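Local atomic coordinates of transcriptional regulator (Vibrio vulnificus, PDB entry 4IVN), a protein that probably represses transcription of the nan genes for sialic acid catabolism by binding DNA, and binds the pathway intermediate N-acetylmannosamine 6-phosphate. Residues 252-255 with 260-263; 103-108 with 239-244. All blocks are in the same frame, centred on the assembly; numbering follows the deposited sequence.

Contact 1 (252-255 with 260-263); sequences NSLL and EYKD
Leu255 and Tyr261 bring the backbones of 252-255 and 260-263 to within 5.8 Å, CA to CA, where the long helix 237-257 of the SIS domain gives way, through a short connection, to helix 261-270. The pair is a worked example of two consecutive helices that pack against each other through apolar side chains, since no hydrogen bond joins the two segments. The CB of Tyr261 is directed at helix 237-257, and its side chain touches that helix at two levels. Near the backbone, its CB lies 3.6 Å from Leu255 CD2. Farther out, ring atom CE2 meets Leu254 CD2 at 3.8 Å, while the carbonyl oxygen Leu254 O sits at the ring edge, in its plane, 3.8 Å from Tyr261 CD2. Glu260 brings OE2 over one ring face, displaced toward the rim. Beyond the two segments, the phenol OH of Tyr261, a buried residue, is hydrogen-bonded to His125 ND1 of helix 114-126. Leu254 packs on His125 too, and both Leu254 and Tyr261 touch Ile152. Leu255 turns its CG away from its own carbonyl carbon (chi1 -83°), and the CD2 branch then reaches across to Tyr261 and Lys262. The extended chain of Lys262 runs on from the contact: Leu255 CD2 lies 3.6 Å from Lys262 N and 3.8 Å from Lys262 CG.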
loop_
_atom_site.group_PDB
_atom_site.type_symbol
_atom_site.label_atom_id
_atom_site.label_comp_id
_atom_site.label_asym_id
_atom_site.label_seq_id
_atom_site.Cartn_x
_atom_site.Cartn_y
_atom_site.Cartn_z
ATOM N N ASN A 252 4.419 6.680 -13.389
ATOM C CA ASN A 252 5.342 7.770 -13.726
ATOM C C ASN A 252 5.917 7.737 -15.165
ATOM O O ASN A 252 6.150 8.807 -15.749
ATOM C CB ASN A 252 6.464 7.865 -12.701
ATOM C CG ASN A 252 5.929 8.243 -11.304
ATOM O OD1 ASN A 252 4.773 8.654 -11.168
ATOM N ND2 ASN A 252 6.732 8.040 -10.284
ATOM N N SER A 253 6.216 6.543 -15.694
ATOM C CA SER A 253 6.587 6.412 -17.116
ATOM C C SER A 253 5.506 6.873 -18.010
ATOM O O SER A 253 5.786 7.623 -18.971
ATOM C CB SER A 253 6.983 5.014 -17.520
ATOM O OG SER A 253 7.888 4.594 -16.579
ATOM N N LEU A 254 4.274 6.461 -17.711
ATOM C CA LEU A 254 3.129 6.931 -18.493
ATOM C C LEU A 254 3.093 8.480 -18.536
ATOM O O LEU A 254 2.916 9.090 -19.614
ATOM C CB LEU A 254 1.799 6.407 -17.943
ATOM C CG LEU A 254 1.320 5.040 -18.394
ATOM C CD1 LEU A 254 0.429 4.423 -17.308
ATOM C CD2 LEU A 254 0.714 5.091 -19.816
ATOM N N LEU A 255 3.244 9.101 -17.360
ATOM C CA LEU A 255 3.194 10.541 -17.254
ATOM C C LEU A 255 4.362 11.155 -18.036
ATOM O O LEU A 255 4.237 12.193 -18.665
ATOM C CB LEU A 255 3.239 10.957 -15.775
ATOM C CG LEU A 255 1.825 10.875 -15.144
ATOM C CD1 LEU A 255 1.906 10.774 -13.638
ATOM C CD2 LEU A 255 0.991 12.124 -15.542
ATOM N N GLU A 260 0.109 14.656 -21.480
ATOM C CA GLU A 260 -1.312 15.034 -21.401
ATOM C C GLU A 260 -2.052 14.405 -20.162
ATOM O O GLU A 260 -3.101 14.937 -19.711
ATOM C CB GLU A 260 -2.047 14.715 -22.734
ATOM C CG GLU A 260 -3.095 13.581 -22.738
ATOM C CD GLU A 260 -2.685 12.161 -23.291
ATOM O OE1 GLU A 260 -1.899 12.001 -24.282
ATOM O OE2 GLU A 260 -3.239 11.158 -22.754
ATOM N N TYR A 261 -1.534 13.280 -19.645
ATOM C CA TYR A 261 -2.111 12.705 -18.403
ATOM C C TYR A 261 -2.048 13.620 -17.206
ATOM O O TYR A 261 -2.864 13.541 -16.316
ATOM C CB TYR A 261 -1.436 11.381 -18.044
ATOM C CG TYR A 261 -1.815 10.242 -18.999
ATOM C CD1 TYR A 261 -3.163 9.916 -19.242
ATOM C CD2 TYR A 261 -0.844 9.452 -19.542
ATOM C CE1 TYR A 261 -3.506 8.853 -20.068
ATOM C CE2 TYR A 261 -1.162 8.379 -20.399
ATOM C CZ TYR A 261 -2.481 8.099 -20.651
ATOM O OH TYR A 261 -2.737 7.011 -21.483
ATOM N N LYS A 262 -1.112 14.554 -17.218
ATOM C CA LYS A 262 -1.065 15.579 -16.193
ATOM C C LYS A 262 -2.327 16.435 -16.102
ATOM O O LYS A 262 -2.616 16.914 -15.019
ATOM C CB LYS A 262 0.114 16.487 -16.398
ATOM C CG LYS A 262 1.463 15.896 -16.054
ATOM C CD LYS A 262 2.476 16.999 -16.388
ATOM C CE LYS A 262 3.922 16.637 -16.110
ATOM N NZ LYS A 262 4.748 17.909 -16.085
ATOM N N ASP A 263 -3.073 16.636 -17.200
ATOM C CA ASP A 263 -4.374 17.297 -17.067
ATOM C C ASP A 263 -5.331 16.491 -16.225
ATOM O O ASP A 263 -6.187 17.131 -15.558
ATOM C CB ASP A 263 -5.086 17.564 -18.404
ATOM C CG ASP A 263 -4.178 18.318 -19.394
ATOM O OD1 ASP A 263 -3.238 18.970 -18.951
ATOM O OD2 ASP A 263 -4.383 18.194 -20.599
#

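Contact 2 (103-108 with 239-244); sequences DSLQDT and SKVGAL
Leu105 and Val241 meet in helix-helix packing at the dimer interface, between helix 93-111 and helix 237-257, the latter lying largely within the SIS domain; the local axes approach to 8.4 Å and cross at -42°. Leu105 can be followed outward: CB leaves alongside the neighbouring helix, and with CG set opposite the carbonyl carbon (chi1 -74°) the branch point swings back to lie 4.0 Å from both Val241 CG1 and Val241 CG2. Beyond it, CD1 touches only CG2 of that valine, whereas CD2 meets the same methyl and also the backbone oxygen, Val241 O, at 3.9 Å. The two side chains cross at about a right angle. Leu105 and Val241 each also pack against their own counterparts in the second subunit. On the other flank, Gly242 lets the helices come close, Leu105 and Gly242 being 5.3 Å apart at CA. Thr108 fills this spot: its CG2 lies 3.6 Å from Gly242 O, and its hydroxyl, which accepts from Ala226 N, donates to Ser104 O at 2.8 Å. That carbonyl is gripped twice, Thr108 OG1 and Thr108 N reaching it from opposite faces of its plane.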
loop_
_atom_site.group_PDB
_atom_site.type_symbol
_atom_site.label_atom_id
_atom_site.label_comp_id
_atom_site.label_asym_id
_atom_site.label_seq_id
_atom_site.Cartn_x
_atom_site.Cartn_y
_atom_site.Cartn_z
ATOM N N ASP A 103 16.340 -1.663 1.305
ATOM C CA ASP A 103 17.158 -2.659 0.548
ATOM C C ASP A 103 16.227 -3.215 -0.531
ATOM O O ASP A 103 16.615 -3.365 -1.658
ATOM C CB ASP A 103 17.598 -3.856 1.430
ATOM C CG ASP A 103 18.552 -3.464 2.543
ATOM O OD1 ASP A 103 19.166 -2.411 2.449
ATOM O OD2 ASP A 103 18.623 -4.199 3.537
ATOM N N SER A 104 14.996 -3.522 -0.155
ATOM C CA SER A 104 14.041 -3.982 -1.158
ATOM C C SER A 104 13.752 -3.064 -2.335
ATOM O O SER A 104 13.549 -3.543 -3.466
ATOM C CB SER A 104 12.741 -4.383 -0.487
ATOM O OG SER A 104 13.048 -5.583 0.151
ATOM N N LEU A 105 13.603 -1.779 -2.054
ATOM C CA LEU A 105 13.414 -0.774 -3.103
ATOM C C LEU A 105 14.612 -0.757 -3.992
ATOM O O LEU A 105 14.502 -0.774 -5.201
ATOM C CB LEU A 105 13.172 0.598 -2.479
ATOM C CG LEU A 105 11.760 0.754 -1.865
ATOM C CD1 LEU A 105 11.787 1.966 -0.943
ATOM C CD2 LEU A 105 10.771 1.000 -3.002
ATOM N N GLN A 106 15.794 -0.750 -3.408
ATOM C CA GLN A 106 16.969 -0.640 -4.256
ATOM C C GLN A 106 17.154 -1.912 -5.073
ATOM O O GLN A 106 17.416 -1.841 -6.274
ATOM C CB GLN A 106 18.185 -0.319 -3.417
ATOM C CG GLN A 106 18.045 1.024 -2.694
ATOM C CD GLN A 106 19.202 1.278 -1.746
ATOM O OE1 GLN A 106 19.801 0.350 -1.141
ATOM N NE2 GLN A 106 19.541 2.534 -1.627
ATOM N N ASP A 107 16.988 -3.065 -4.443
ATOM C CA ASP A 107 16.988 -4.314 -5.210
ATOM C C ASP A 107 15.978 -4.364 -6.329
ATOM O O ASP A 107 16.332 -4.785 -7.419
ATOM C CB ASP A 107 16.816 -5.518 -4.295
ATOM C CG ASP A 107 18.016 -5.722 -3.406
ATOM O OD1 ASP A 107 19.076 -5.117 -3.680
ATOM O OD2 ASP A 107 17.902 -6.482 -2.443
ATOM N N THR A 108 14.724 -3.963 -6.070
ATOM C CA THR A 108 13.688 -3.909 -7.112
ATOM C C THR A 108 14.066 -2.983 -8.286
ATOM O O THR A 108 13.962 -3.369 -9.474
ATOM C CB THR A 108 12.303 -3.512 -6.503
ATOM O OG1 THR A 108 11.901 -4.526 -5.569
ATOM C CG2 THR A 108 11.219 -3.409 -7.562
ATOM N N SER A 239 8.409 -7.018 0.857
ATOM C CA SER A 239 7.879 -7.568 -0.399
ATOM C C SER A 239 6.868 -6.621 -1.077
ATOM O O SER A 239 6.916 -6.424 -2.307
ATOM C CB SER A 239 7.211 -8.898 -0.156
ATOM O OG SER A 239 8.224 -9.776 0.278
ATOM N N LYS A 240 6.017 -5.995 -0.293
ATOM C CA LYS A 240 5.006 -5.131 -0.852
ATOM C C LYS A 240 5.606 -3.797 -1.330
ATOM O O LYS A 240 5.105 -3.193 -2.267
ATOM C CB LYS A 240 3.917 -4.836 0.191
ATOM C CG LYS A 240 3.117 -6.071 0.694
ATOM C CD LYS A 240 2.390 -6.873 -0.441
ATOM C CE LYS A 240 3.131 -8.145 -0.823
ATOM N NZ LYS A 240 2.274 -9.022 -1.763
ATOM N N VAL A 241 6.672 -3.345 -0.687
ATOM C CA VAL A 241 7.195 -2.041 -1.034
ATOM C C VAL A 241 7.751 -2.100 -2.449
ATOM O O VAL A 241 7.593 -1.162 -3.224
ATOM C CB VAL A 241 8.181 -1.483 0.020
ATOM C CG1 VAL A 241 9.559 -2.100 -0.153
ATOM C CG2 VAL A 241 8.268 0.045 -0.135
ATOM N N GLY A 242 8.357 -3.204 -2.844
ATOM C CA GLY A 242 8.830 -3.234 -4.222
ATOM C C GLY A 242 7.723 -3.372 -5.249
ATOM O O GLY A 242 7.863 -2.864 -6.371
ATOM N N ALA A 243 6.643 -4.091 -4.872
ATOM C CA ALA A 243 5.417 -4.238 -5.765
ATOM C C ALA A 243 4.802 -2.835 -5.973
ATOM O O ALA A 243 4.507 -2.419 -7.122
ATOM C CB ALA A 243 4.417 -5.230 -5.195
ATOM N N LEU A 244 4.757 -2.043 -4.896
ATOM C CA LEU A 244 4.276 -0.661 -5.044
ATOM C C LEU A 244 5.181 0.238 -5.868
ATOM O O LEU A 244 4.661 1.051 -6.625
ATOM C CB LEU A 244 4.014 -0.029 -3.657
ATOM C CG LEU A 244 2.935 -0.691 -2.836
ATOM C CD1 LEU A 244 3.099 -0.260 -1.316
ATOM C CD2 LEU A 244 1.488 -0.479 -3.369
#

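Overall arrangement
Contacts 1 and 2 use the two ends of one helix, 237-257: contact 2 joins its first turns to helix 93-111, and contact 1 joins its last turns to helix 261-270. Their centres are 23 Å apart and their nearest atoms about 8 Å, so they do not touch. Both touch the second subunit, segment 252-255 through Asn252 and Ser253, which pack on Ile93 of that subunit. Neither lines a sugar-phosphate site directly: a bound ManNAc-6P lies about 12 Å from the side chain of Leu255 and one about 13 Å from Gly242. A link to the pocket is Lys240 of segment 239-244, which is hydrogen-bonded to Ser183 and packs on Ala137 and Ser138, all three pocket residues.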